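Local coordinates for protein adenosylmethionine-8-amino-7-oxononanoate aminotransferase (Methanocaldococcus jannaschii, PDB 6ZHK) that probably transfers the amino group of S-adenosylmethionine to 8-amino-7-oxononanoate in biotin biosynthesis, using pyridoxal 5'-phosphate as cofactor, at residues G386-R391 with V395-V400. Numbering follows the deposited sequence.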
ATOM      1  N   GLY A 386       4.410 -33.441 -12.792  1.00 25.70           N
ATOM      2  CA  GLY A 386       4.626 -34.077 -11.497  1.00 28.48           C
ATOM      3  C   GLY A 386       3.390 -34.108 -10.601  1.00 30.01           C
ATOM      4  O   GLY A 386       3.150 -35.084  -9.873  1.00 28.96           O
ATOM      5  N   ASP A 387       2.576 -33.035 -10.649  1.00 25.85           N
ATOM      6  CA  ASP A 387       1.495 -32.883  -9.686  1.00 26.52           C
ATOM      7  C   ASP A 387       0.497 -31.874 -10.225  1.00 26.41           C
ATOM      8  O   ASP A 387       0.893 -30.863 -10.815  1.00 29.74           O
ATOM      9  CB  ASP A 387       2.052 -32.489  -8.295  1.00 26.77           C
ATOM     10  CG  ASP A 387       1.060 -32.529  -7.131  1.00 29.11           C
ATOM     11  OD1 ASP A 387       0.227 -33.477  -7.087  1.00 25.03           O
ATOM     12  OD2 ASP A 387       1.137 -31.607  -6.262  1.00 29.40           O
ATOM     13  N   VAL A 388      -0.779 -32.207 -10.069  1.00 23.25           N
ATOM     14  CA  VAL A 388      -1.895 -31.301 -10.313  1.00 24.15           C
ATOM     15  C   VAL A 388      -2.649 -31.141  -9.003  1.00 22.96           C
ATOM     16  O   VAL A 388      -3.129 -32.118  -8.438  1.00 21.00           O
ATOM     17  CB  VAL A 388      -2.851 -31.739 -11.440  1.00 22.84           C
ATOM     18  CG1 VAL A 388      -4.009 -30.741 -11.601  1.00 23.89           C
ATOM     19  CG2 VAL A 388      -2.107 -31.900 -12.761  1.00 21.47           C
ATOM     20  N   ARG A 389      -2.722 -29.906  -8.504  1.00 21.97           N
ATOM     21  CA  ARG A 389      -3.269 -29.717  -7.167  1.00 21.61           C
ATOM     22  C   ARG A 389      -3.865 -28.327  -7.046  1.00 22.89           C
ATOM     23  O   ARG A 389      -3.544 -27.455  -7.844  1.00 21.83           O
ATOM     24  CB  ARG A 389      -2.185 -29.931  -6.104  1.00 20.17           C
ATOM     25  CG  ARG A 389      -1.238 -28.755  -5.890  1.00 21.92           C
ATOM     26  CD  ARG A 389      -0.280 -28.557  -7.014  1.00 24.52           C
ATOM     27  NE  ARG A 389       0.838 -27.643  -6.736  1.00 27.12           N
ATOM     28  CZ  ARG A 389       2.123 -27.999  -6.587  1.00 21.61           C
ATOM     29  NH1 ARG A 389       2.492 -29.270  -6.655  1.00 24.23           N
ATOM     30  NH2 ARG A 389       3.050 -27.068  -6.518  1.00 21.67           N
ATOM     31  N   GLY A 390      -4.724 -28.139  -6.037  1.00 22.50           N
ATOM     32  CA  GLY A 390      -5.252 -26.813  -5.772  1.00 22.35           C
ATOM     33  C   GLY A 390      -6.584 -26.891  -5.046  1.00 20.17           C
ATOM     34  O   GLY A 390      -6.998 -27.979  -4.639  1.00 19.89           O
ATOM     35  N   ARG A 391      -7.286 -25.762  -4.968  1.00 19.59           N
ATOM     36  CA  ARG A 391      -8.640 -25.727  -4.438  1.00 19.95           C
ATOM     37  C   ARG A 391      -9.478 -24.798  -5.311  1.00 18.17           C
ATOM     38  O   ARG A 391      -9.054 -23.677  -5.601  1.00 18.56           O
ATOM     39  CB  ARG A 391      -8.690 -25.100  -3.040  1.00 19.28           C
ATOM     40  CG  ARG A 391      -7.980 -25.855  -1.932  1.00 23.47           C
ATOM     41  CD  ARG A 391      -8.381 -25.181  -0.598  1.00 27.12           C
ATOM     42  NE  ARG A 391      -7.831 -25.919   0.528  1.00 25.52           N
ATOM     43  CZ  ARG A 391      -8.418 -26.998   1.032  1.00 28.38           C
ATOM     44  NH1 ARG A 391      -9.596 -27.387   0.568  1.00 25.94           N
ATOM     45  NH2 ARG A 391      -7.868 -27.602   2.075  1.00 29.04           N
ATOM     46  N   VAL A 395      -5.163 -23.365  -8.904  1.00 18.13           N
ATOM     47  CA  VAL A 395      -4.613 -24.655  -9.294  1.00 17.16           C
ATOM     48  C   VAL A 395      -3.159 -24.464  -9.662  1.00 17.13           C
ATOM     49  O   VAL A 395      -2.787 -23.465 -10.284  1.00 17.35           O
ATOM     50  CB  VAL A 395      -5.446 -25.283 -10.443  1.00 19.98           C
ATOM     51  CG1 VAL A 395      -4.702 -26.410 -11.172  1.00 24.63           C
ATOM     52  CG2 VAL A 395      -6.771 -25.790  -9.925  1.00 19.91           C
ATOM     53  N   GLY A 396      -2.315 -25.416  -9.265  1.00 17.44           N
ATOM     54  CA  GLY A 396      -0.960 -25.425  -9.796  1.00 15.23           C
ATOM     55  C   GLY A 396      -0.684 -26.731 -10.541  1.00 17.98           C
ATOM     56  O   GLY A 396      -1.235 -27.798 -10.176  1.00 18.69           O
ATOM     57  N   ILE A 397       0.135 -26.621 -11.598  1.00 17.72           N
ATOM     58  CA  ILE A 397       0.589 -27.805 -12.336  1.00 20.06           C
ATOM     59  C   ILE A 397       2.103 -27.793 -12.329  1.00 19.49           C
ATOM     60  O   ILE A 397       2.727 -26.935 -12.969  1.00 18.66           O
ATOM     61  CB  ILE A 397       0.028 -27.891 -13.778  1.00 19.00           C
ATOM     62  CG1 ILE A 397      -1.485 -27.855 -13.765  1.00 20.90           C
ATOM     63  CG2 ILE A 397       0.571 -29.119 -14.533  1.00 19.53           C
ATOM     64  CD1 ILE A 397      -2.031 -26.443 -13.815  1.00 23.65           C
ATOM     65  N   GLU A 398       2.655 -28.731 -11.545  1.00 20.82           N
ATOM     66  CA  GLU A 398       4.067 -28.754 -11.197  1.00 24.19           C
ATOM     67  C   GLU A 398       4.847 -29.547 -12.249  1.00 25.38           C
ATOM     68  O   GLU A 398       4.606 -30.741 -12.425  1.00 26.85           O
ATOM     69  CB  GLU A 398       4.327 -29.324  -9.792  1.00 24.01           C
ATOM     70  CG  GLU A 398       5.805 -29.198  -9.457  1.00 29.35           C
ATOM     71  CD  GLU A 398       6.254 -29.276  -8.001  1.00 39.72           C
ATOM     72  OE1 GLU A 398       5.525 -29.847  -7.166  1.00 43.06           O
ATOM     73  OE2 GLU A 398       7.365 -28.779  -7.717  1.00 44.19           O
ATOM     74  N   LEU A 399       5.803 -28.887 -12.916  1.00 23.48           N
ATOM     75  CA  LEU A 399       6.547 -29.539 -13.996  1.00 23.32           C
ATOM     76  C   LEU A 399       7.761 -30.243 -13.411  1.00 23.89           C
ATOM     77  O   LEU A 399       8.370 -29.685 -12.517  1.00 22.99           O
ATOM     78  CB  LEU A 399       7.005 -28.468 -14.996  1.00 19.06           C
ATOM     79  CG  LEU A 399       5.836 -27.798 -15.732  1.00 21.85           C
ATOM     80  CD1 LEU A 399       6.268 -26.606 -16.600  1.00 21.07           C
ATOM     81  CD2 LEU A 399       5.015 -28.788 -16.530  1.00 23.81           C
ATOM     82  N   VAL A 400       8.140 -31.424 -13.951  1.00 25.92           N
ATOM     83  CA  VAL A 400       9.291 -32.152 -13.422  1.00 27.21           C
ATOM     84  C   VAL A 400      10.040 -32.783 -14.594  1.00 30.10           C
ATOM     85  O   VAL A 400       9.438 -33.127 -15.613  1.00 27.28           O
ATOM     86  CB  VAL A 400       8.919 -33.247 -12.407  1.00 25.60           C
ATOM     87  CG1 VAL A 400       8.481 -32.636 -11.086  1.00 28.51           C
ATOM     88  CG2 VAL A 400       7.849 -34.185 -12.963  1.00 25.21           C
TER
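Arg389 reaches across the strand pair to Glu398, its NH1 lying 3.1 Å from OE1 in a salt bridge that meets the carboxylate from above its plane; the two flat groups stand 79° apart. Asp387 OD2 accepts a second, 2.7 Å bond from the same Arg389 NH1 through its anti lone pair, so one nitrogen is shared by two acids. A bend at chi2 (-72°) folds the arginine back over Gly396, where CD sits 3.4 Å from the carbonyl O and a side chain would crowd NE. Replacing Arg389 by alanine would probably leave the Asp387 and Glu398 carboxylates without the positive charge between them and uncover Gly396. Packing is closest at the Gly390 end: the CA atoms of Gly390 and Val395 are 4.2 Å apart, and a CB on Gly390 would clash. On the face opposite the Arg389 salt bridges contact is looser, Val388 CG2 meeting Ile397 CG1 at 4.2 Å, with Val388 partly exposed while Ile397 is buried against strand 436-439. At the exposed end, Gly386 N bonds to Glu398 O (2.7 Å), beside Val400. Because Gly386 and Asp387 both face Glu398, the pairing forms a classic bulge within the antiparallel beta hairpin.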